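Putative uncharacterized protein (Mycobacterium tuberculosis, PDB 2ZQ5) probably transfers a sulfuryl group from the donor PAPS to an acceptor molecule, as a mycobacterial sulfotransferase with a P-loop-type fold. Local coordinates at residues A[20-24]-A[69-73]; A[124-128]-A[176-180]; A[149-153]-A[164-168]. All blocks are in the same frame, centred on the assembly; numbering follows the deposited sequence.

Contact 1: residues A[20-24]-A[69-73]; sequences ATKLV and LVARL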
loop_
_atom_site.group_PDB
_atom_site.type_symbol
_atom_site.label_atom_id
_atom_site.label_comp_id
_atom_site.label_asym_id
_atom_site.label_seq_id
_atom_site.Cartn_x
_atom_site.Cartn_y
_atom_site.Cartn_z
ATOM N N ALA A 20 16.003 11.141 -10.415
ATOM C CA ALA A 20 14.616 11.079 -10.856
ATOM C C ALA A 20 14.461 11.964 -12.087
ATOM O O ALA A 20 13.874 11.557 -13.089
ATOM C CB ALA A 20 13.685 11.554 -9.744
ATOM N N THR A 21 14.998 13.176 -12.005
ATOM C CA THR A 21 14.926 14.114 -13.119
ATOM C C THR A 21 15.698 13.604 -14.334
ATOM O O THR A 21 15.288 13.816 -15.475
ATOM C CB THR A 21 15.474 15.496 -12.711
ATOM O OG1 THR A 21 14.574 16.102 -11.776
ATOM C CG2 THR A 21 15.620 16.400 -13.927
ATOM N N LYS A 22 16.813 12.926 -14.091
ATOM C CA LYS A 22 17.619 12.398 -15.183
ATOM C C LYS A 22 16.847 11.339 -15.964
ATOM O O LYS A 22 16.941 11.265 -17.188
ATOM C CB LYS A 22 18.916 11.798 -14.635
ATOM C CG LYS A 22 19.853 11.240 -15.697
ATOM C CD LYS A 22 21.070 10.601 -15.052
ATOM C CE LYS A 22 21.996 9.980 -16.083
ATOM N NZ LYS A 22 23.140 9.283 -15.430
ATOM N N LEU A 23 16.063 10.537 -15.251
ATOM C CA LEU A 23 15.295 9.471 -15.879
ATOM C C LEU A 23 14.132 9.930 -16.764
ATOM O O LEU A 23 14.000 9.473 -17.898
ATOM C CB LEU A 23 14.774 8.507 -14.807
ATOM C CG LEU A 23 14.071 7.244 -15.306
ATOM C CD1 LEU A 23 15.046 6.391 -16.106
ATOM C CD2 LEU A 23 13.533 6.459 -14.118
ATOM N N VAL A 24 13.294 10.831 -16.258
ATOM C CA VAL A 24 12.140 11.288 -17.030
ATOM C C VAL A 24 12.222 12.706 -17.590
ATOM O O VAL A 24 11.400 13.092 -18.423
ATOM C CB VAL A 24 10.836 11.156 -16.212
ATOM C CG1 VAL A 24 10.535 9.684 -15.957
ATOM C CG2 VAL A 24 10.962 11.907 -14.894
ATOM N N LEU A 69 10.145 9.213 -6.194
ATOM C CA LEU A 69 10.271 10.589 -6.658
ATOM C C LEU A 69 9.865 10.733 -8.121
ATOM O O LEU A 69 9.322 11.763 -8.516
ATOM C CB LEU A 69 11.700 11.100 -6.450
ATOM C CG LEU A 69 12.115 11.268 -4.983
ATOM C CD1 LEU A 69 13.486 11.933 -4.925
ATOM C CD2 LEU A 69 11.090 12.115 -4.243
ATOM N N VAL A 70 10.126 9.707 -8.925
ATOM C CA VAL A 70 9.730 9.760 -10.326
ATOM C C VAL A 70 8.204 9.767 -10.381
ATOM O O VAL A 70 7.607 10.511 -11.159
ATOM C CB VAL A 70 10.271 8.551 -11.120
ATOM C CG1 VAL A 70 9.586 8.470 -12.481
ATOM C CG2 VAL A 70 11.775 8.694 -11.306
ATOM N N ALA A 71 7.574 8.943 -9.546
ATOM C CA ALA A 71 6.116 8.873 -9.493
ATOM C C ALA A 71 5.565 10.232 -9.068
ATOM O O ALA A 71 4.543 10.696 -9.586
ATOM C CB ALA A 71 5.673 7.784 -8.505
ATOM N N ARG A 72 6.243 10.863 -8.113
ATOM C CA ARG A 72 5.838 12.175 -7.628
ATOM C C ARG A 72 5.855 13.158 -8.804
ATOM O O ARG A 72 4.910 13.924 -9.004
ATOM C CB ARG A 72 6.798 12.651 -6.532
ATOM C CG ARG A 72 6.344 13.921 -5.843
ATOM C CD ARG A 72 7.383 14.453 -4.856
ATOM N NE ARG A 72 6.893 15.684 -4.242
ATOM C CZ ARG A 72 6.050 15.729 -3.214
ATOM N NH1 ARG A 72 5.609 14.608 -2.656
ATOM N NH2 ARG A 72 5.607 16.898 -2.776
ATOM N N LEU A 73 6.932 13.124 -9.584
ATOM C CA LEU A 73 7.071 13.998 -10.749
ATOM C C LEU A 73 5.972 13.745 -11.776
ATOM O O LEU A 73 5.430 14.689 -12.351
ATOM C CB LEU A 73 8.433 13.790 -11.415
ATOM C CG LEU A 73 9.668 14.338 -10.696
ATOM C CD1 LEU A 73 10.925 13.763 -11.334
ATOM C CD2 LEU A 73 9.672 15.863 -10.757
#
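Two helical segments cross here at -60°, their short axes 9.4 Å apart at closest approach. Residues 20-24 form the last turn of helix 13-24, and 69-73 sit within the long helix 55-81. The backbones come nearest where the CA of Ala20 lies 5.1 Å from the CA of Val70, a spacing that the small alanine side chain permits. Ala20 points its CB toward the long helix and sits among three residues of it: its CB is 3.9 Å from Leu69 CB, 3.8 Å from Val70 CG2 and 3.9 Å from Leu73 CD1. This is helix-on-helix packing in the N-terminal part of the sulfotransferase chain, centred about 20 Å from the centre of the chain. One turn on from Ala20, Val24 extends the apolar seam, with CG1 3.8 Å from Val70 CG1 and CG2 4.0 Å from Leu73 CD1. Leu23 flanks Val70 from the more exposed side, its CD2 4.0 Å from Val70 CG2. Thr21 turns its CB away from the long helix, and its OG1 is hydrogen-bonded to Leu26 O in the loop that follows, while Leu73 also packs on Phe29 of that loop.

Contact 2: residues A[124-128]-A[176-180]; sequences LAEYP and QLLRQ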
loop_
_atom_site.group_PDB
_atom_site.type_symbol
_atom_site.label_atom_id
_atom_site.label_comp_id
_atom_site.label_asym_id
_atom_site.label_seq_id
_atom_site.Cartn_x
_atom_site.Cartn_y
_atom_site.Cartn_z
ATOM N N LEU A 124 -1.354 2.304 -13.506
ATOM C CA LEU A 124 -1.721 3.690 -13.260
ATOM C C LEU A 124 -1.070 4.180 -11.969
ATOM O O LEU A 124 -0.804 5.370 -11.814
ATOM C CB LEU A 124 -3.241 3.822 -13.193
ATOM C CG LEU A 124 -3.928 3.418 -14.503
ATOM C CD1 LEU A 124 -5.433 3.370 -14.296
ATOM C CD2 LEU A 124 -3.559 4.396 -15.616
ATOM N N ALA A 125 -0.810 3.260 -11.046
ATOM C CA ALA A 125 -0.153 3.616 -9.793
ATOM C C ALA A 125 1.323 3.854 -10.108
ATOM O O ALA A 125 1.976 4.696 -9.492
ATOM C CB ALA A 125 -0.303 2.490 -8.780
ATOM N N GLU A 126 1.845 3.104 -11.075
ATOM C CA GLU A 126 3.239 3.251 -11.481
ATOM C C GLU A 126 3.392 4.488 -12.361
ATOM O O GLU A 126 4.439 5.136 -12.358
ATOM C CB GLU A 126 3.706 2.021 -12.266
ATOM C CG GLU A 126 3.844 0.737 -11.457
ATOM C CD GLU A 126 5.127 0.676 -10.647
ATOM O OE1 GLU A 126 6.041 1.485 -10.912
ATOM O OE2 GLU A 126 5.229 -0.194 -9.753
ATOM N N TYR A 127 2.339 4.812 -13.104
ATOM C CA TYR A 127 2.360 5.958 -14.006
ATOM C C TYR A 127 1.034 6.723 -13.923
ATOM O O TYR A 127 0.164 6.582 -14.785
ATOM C CB TYR A 127 2.601 5.462 -15.432
ATOM C CG TYR A 127 3.225 6.477 -16.355
ATOM C CD1 TYR A 127 4.461 6.231 -16.952
ATOM C CD2 TYR A 127 2.574 7.672 -16.653
ATOM C CE1 TYR A 127 5.031 7.148 -17.829
ATOM C CE2 TYR A 127 3.136 8.598 -17.528
ATOM C CZ TYR A 127 4.363 8.328 -18.113
ATOM O OH TYR A 127 4.914 9.235 -18.990
ATOM N N PRO A 128 0.868 7.548 -12.877
ATOM C CA PRO A 128 -0.350 8.337 -12.667
ATOM C C PRO A 128 -0.815 9.102 -13.903
ATOM O O PRO A 128 -0.044 9.842 -14.522
ATOM C CB PRO A 128 0.038 9.261 -11.517
ATOM C CG PRO A 128 0.977 8.402 -10.722
ATOM C CD PRO A 128 1.844 7.803 -11.803
ATOM N N GLN A 176 1.572 2.569 -3.116
ATOM C CA GLN A 176 2.119 2.956 -4.412
ATOM C C GLN A 176 1.890 4.441 -4.666
ATOM O O GLN A 176 2.601 5.058 -5.456
ATOM C CB GLN A 176 1.496 2.117 -5.529
ATOM C CG GLN A 176 2.094 0.723 -5.629
ATOM C CD GLN A 176 3.333 0.673 -6.508
ATOM O OE1 GLN A 176 4.188 1.559 -6.459
ATOM N NE2 GLN A 176 3.437 -0.375 -7.315
ATOM N N LEU A 177 0.889 5.008 -3.998
ATOM C CA LEU A 177 0.611 6.434 -4.124
ATOM C C LEU A 177 1.254 7.194 -2.969
ATOM O O LEU A 177 1.892 8.221 -3.183
ATOM C CB LEU A 177 -0.896 6.711 -4.127
ATOM C CG LEU A 177 -1.707 6.205 -5.320
ATOM C CD1 LEU A 177 -3.171 6.514 -5.089
ATOM C CD2 LEU A 177 -1.220 6.865 -6.612
ATOM N N LEU A 178 1.095 6.678 -1.752
ATOM C CA LEU A 178 1.642 7.329 -0.564
ATOM C C LEU A 178 3.167 7.442 -0.579
ATOM O O LEU A 178 3.736 8.325 0.073
ATOM C CB LEU A 178 1.172 6.590 0.695
ATOM C CG LEU A 178 -0.343 6.618 0.932
ATOM C CD1 LEU A 178 -0.716 5.577 1.967
ATOM C CD2 LEU A 178 -0.786 8.007 1.374
ATOM N N ARG A 179 3.831 6.560 -1.321
ATOM C CA ARG A 179 5.288 6.612 -1.406
ATOM C C ARG A 179 5.726 7.952 -1.993
ATOM O O ARG A 179 6.850 8.391 -1.770
ATOM C CB ARG A 179 5.827 5.468 -2.274
ATOM C CG ARG A 179 5.372 5.537 -3.722
ATOM C CD ARG A 179 5.974 4.452 -4.606
ATOM N NE ARG A 179 5.349 4.495 -5.926
ATOM C CZ ARG A 179 5.929 4.127 -7.063
ATOM N NH1 ARG A 179 7.178 3.676 -7.072
ATOM N NH2 ARG A 179 5.249 4.212 -8.199
ATOM N N GLN A 180 4.840 8.601 -2.744
ATOM C CA GLN A 180 5.171 9.894 -3.340
ATOM C C GLN A 180 5.505 10.919 -2.255
ATOM O O GLN A 180 6.280 11.852 -2.489
ATOM C CB GLN A 180 4.006 10.413 -4.193
ATOM C CG GLN A 180 3.773 9.634 -5.477
ATOM C CD GLN A 180 2.763 10.307 -6.391
ATOM O OE1 GLN A 180 2.456 11.491 -6.233
ATOM N NE2 GLN A 180 2.251 9.560 -7.361
HETATM O O HOH W 1 2.510 6.621 -7.659
HETATM O O HOH W 2 6.350 4.104 -10.622
HETATM O O HOH W 3 6.714 0.411 -7.134
HETATM O O HOH W 4 8.409 2.603 -9.456
#
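This buried contact, within the sulfotransferase family region, joins helix 122-126 and the turn after it to helix 175-178, beside helices 55-81 and 206-219. Ala125 packs against Gln176, CB to CB at 3.7 Å, and polar groups gather around this small apolar point. One direct hydrogen bond joins the segments: Gln176 NE2 donates to Glu126 OE2 at 3.0 Å, and the same amide nitrogen also bonds Glu172. Water 3 donates to the same Glu126 OE2 (3.1 Å) and to Gln176 OE1 (2.9 Å). Arg179 folds back on its own segment, NE giving a 2.8 Å bond to Gln176 O. Arg179 NH2 is 3.9 Å from Glu126 OE1, a long salt bridge, and two waters bridge the pair alongside. Water 2 accepts from Arg179 NH2 and donates to Glu126 OE1 (both 2.7 Å) and Glu126 O (2.8 Å); water 4 runs from Arg179 NH1 (2.9 Å) to Glu126 OE1 (3.0 Å). Water 1 donates to Ala125 O and Gln176 O, each at 2.7 Å, and accepts from Gln180 NE2 at 3.0 Å. Gln180 NE2 also bonds Ser75 OG, and Gln180 OE1 accepts from Arg211. Glu126 and Arg179 thus offset each other's charge through a long direct salt bridge and two bridging waters, while water also serves three backbone carbonyls.

Contact 3: residues A[149-153]-A[164-168]; sequences DFTQH and HFMAA. Unlike the reference sequence in segment 149-153: Asp149 (reference Gln).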
loop_
_atom_site.group_PDB
_atom_site.type_symbol
_atom_site.label_atom_id
_atom_site.label_comp_id
_atom_site.label_asym_id
_atom_site.label_seq_id
_atom_site.Cartn_x
_atom_site.Cartn_y
_atom_site.Cartn_z
ATOM N N ASP A 149 7.587 -4.977 -19.080
ATOM C CA ASP A 149 8.530 -5.088 -17.971
ATOM C C ASP A 149 8.160 -6.255 -17.062
ATOM O O ASP A 149 9.020 -7.048 -16.679
ATOM C CB ASP A 149 8.554 -3.795 -17.150
ATOM C CG ASP A 149 9.209 -2.643 -17.888
ATOM O OD1 ASP A 149 8.682 -2.224 -18.938
ATOM O OD2 ASP A 149 10.258 -2.157 -17.417
ATOM N N PHE A 150 6.878 -6.353 -16.720
ATOM C CA PHE A 150 6.395 -7.427 -15.857
ATOM C C PHE A 150 6.676 -8.797 -16.466
ATOM O O PHE A 150 7.409 -9.601 -15.891
ATOM C CB PHE A 150 4.889 -7.287 -15.616
ATOM C CG PHE A 150 4.280 -8.459 -14.893
ATOM C CD1 PHE A 150 4.627 -8.737 -13.575
ATOM C CD2 PHE A 150 3.376 -9.297 -15.539
ATOM C CE1 PHE A 150 4.083 -9.836 -12.908
ATOM C CE2 PHE A 150 2.826 -10.398 -14.883
ATOM C CZ PHE A 150 3.180 -10.667 -13.565
ATOM N N THR A 151 6.080 -9.056 -17.625
ATOM C CA THR A 151 6.260 -10.326 -18.317
ATOM C C THR A 151 7.741 -10.675 -18.414
ATOM O O THR A 151 8.120 -11.845 -18.356
ATOM C CB THR A 151 5.669 -10.272 -19.740
ATOM O OG1 THR A 151 4.286 -9.904 -19.671
ATOM C CG2 THR A 151 5.790 -11.630 -20.418
ATOM N N GLN A 152 8.572 -9.647 -18.559
ATOM C CA GLN A 152 10.014 -9.830 -18.663
ATOM C C GLN A 152 10.605 -10.303 -17.340
ATOM O O GLN A 152 11.086 -11.432 -17.234
ATOM C CB GLN A 152 10.679 -8.516 -19.087
ATOM C CG GLN A 152 12.195 -8.588 -19.211
ATOM C CD GLN A 152 12.647 -9.628 -20.217
ATOM O OE1 GLN A 152 12.285 -9.572 -21.394
ATOM N NE2 GLN A 152 13.447 -10.584 -19.760
ATOM N N HIS A 153 10.562 -9.435 -16.333
ATOM C CA HIS A 153 11.101 -9.755 -15.015
ATOM C C HIS A 153 10.516 -11.061 -14.480
ATOM O O HIS A 153 11.168 -11.777 -13.720
ATOM C CB HIS A 153 10.813 -8.613 -14.038
ATOM C CG HIS A 153 11.515 -8.750 -12.724
ATOM N ND1 HIS A 153 11.231 -9.760 -11.829
ATOM C CD2 HIS A 153 12.501 -8.013 -12.159
ATOM C CE1 HIS A 153 12.010 -9.638 -10.769
ATOM N NE2 HIS A 153 12.790 -8.586 -10.944
ATOM N N HIS A 164 9.012 -8.753 -5.985
ATOM C CA HIS A 164 7.873 -9.424 -6.583
ATOM C C HIS A 164 7.030 -8.356 -7.263
ATOM O O HIS A 164 6.645 -7.362 -6.640
ATOM C CB HIS A 164 7.064 -10.139 -5.500
ATOM C CG HIS A 164 6.730 -9.269 -4.329
ATOM N ND1 HIS A 164 7.696 -8.650 -3.566
ATOM C CD2 HIS A 164 5.538 -8.901 -3.801
ATOM C CE1 HIS A 164 7.115 -7.936 -2.618
ATOM N NE2 HIS A 164 5.805 -8.071 -2.739
ATOM N N PHE A 165 6.761 -8.551 -8.547
ATOM C CA PHE A 165 5.973 -7.594 -9.303
ATOM C C PHE A 165 4.531 -8.052 -9.435
ATOM O O PHE A 165 4.178 -9.157 -9.027
ATOM C CB PHE A 165 6.599 -7.376 -10.684
ATOM C CG PHE A 165 7.977 -6.775 -10.632
ATOM C CD1 PHE A 165 9.019 -7.449 -10.004
ATOM C CD2 PHE A 165 8.229 -5.521 -11.182
ATOM C CE1 PHE A 165 10.291 -6.887 -9.923
ATOM C CE2 PHE A 165 9.499 -4.951 -11.105
ATOM C CZ PHE A 165 10.531 -5.635 -10.472
ATOM N N MET A 166 3.702 -7.188 -10.004
ATOM C CA MET A 166 2.286 -7.473 -10.178
ATOM C C MET A 166 1.885 -7.234 -11.630
ATOM O O MET A 166 2.515 -6.436 -12.327
ATOM C CB MET A 166 1.485 -6.560 -9.248
ATOM C CG MET A 166 -0.020 -6.669 -9.353
ATOM S SD MET A 166 -0.816 -5.472 -8.259
ATOM C CE MET A 166 -1.050 -6.461 -6.785
ATOM N N ALA A 167 0.847 -7.927 -12.089
ATOM C CA ALA A 167 0.377 -7.747 -13.459
ATOM C C ALA A 167 -0.081 -6.300 -13.603
ATOM O O ALA A 167 -0.676 -5.740 -12.684
ATOM C CB ALA A 167 -0.774 -8.698 -13.754
ATOM N N ALA A 168 0.194 -5.705 -14.759
ATOM C CA ALA A 168 -0.163 -4.314 -15.021
ATOM C C ALA A 168 -1.636 -3.980 -14.811
ATOM O O ALA A 168 -1.975 -2.850 -14.462
ATOM C CB ALA A 168 0.254 -3.934 -16.442
#
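This is a surface contact in which aromatic side chains of helix 141-156 pack on the irregular segment 164-168, part of the connection that leads on to helix 175-178. Phe150 is at its centre and lays a ring face on the extended backbone. Met166 O lies over that face, 3.4 Å from Phe150 CD1, and Ala167 CA makes a CH-pi contact 3.9 Å from the Phe150 ring centroid, only 11° off the normal. Phe165 CB meets the edge of the same ring, 3.8 Å from Phe150 CD1. One turn further along the helix, His153 faces Phe165: the two ring centroids are 4.0 Å apart with planes inclined by 37°, and His153 NE2 comes within 3.2 Å of Phe165 CE1. Met166 and Ala168 lean on Met122 of helix 122-126. Ala167 N, for its part, is hydrogen-bonded to Glu170. Since ring faces, peptide groups and CH groups do the work between these two segments, the loop is held to the helix by shape and dispersion more than by directional polar bonds.

How the contacts relate
From the N terminus, contact 1 comes first, closing the loop of helices between 20-24 and 69-73 before contact 2 opens. Contact 2 then brings 124-128 together with 176-180, and contact 3 is a shorter closure within that span, pairing 149-153 with 164-168. Contacts 1 and 2 touch: Arg72 NH1 probably hydrogen-bonds Gln180 O at 2.8 Å, and Ala71 CB packs on Arg179 NH2 at 3.6 Å, so helix 55-81 joins the outlying helix 13-24 to the interior. Contact 3 touches neither, its nearest atoms being about 5 Å from contact 2 and about 10 Å from contact 1, but its 164-168 segment rests on helix 122-126, which also carries contact 2.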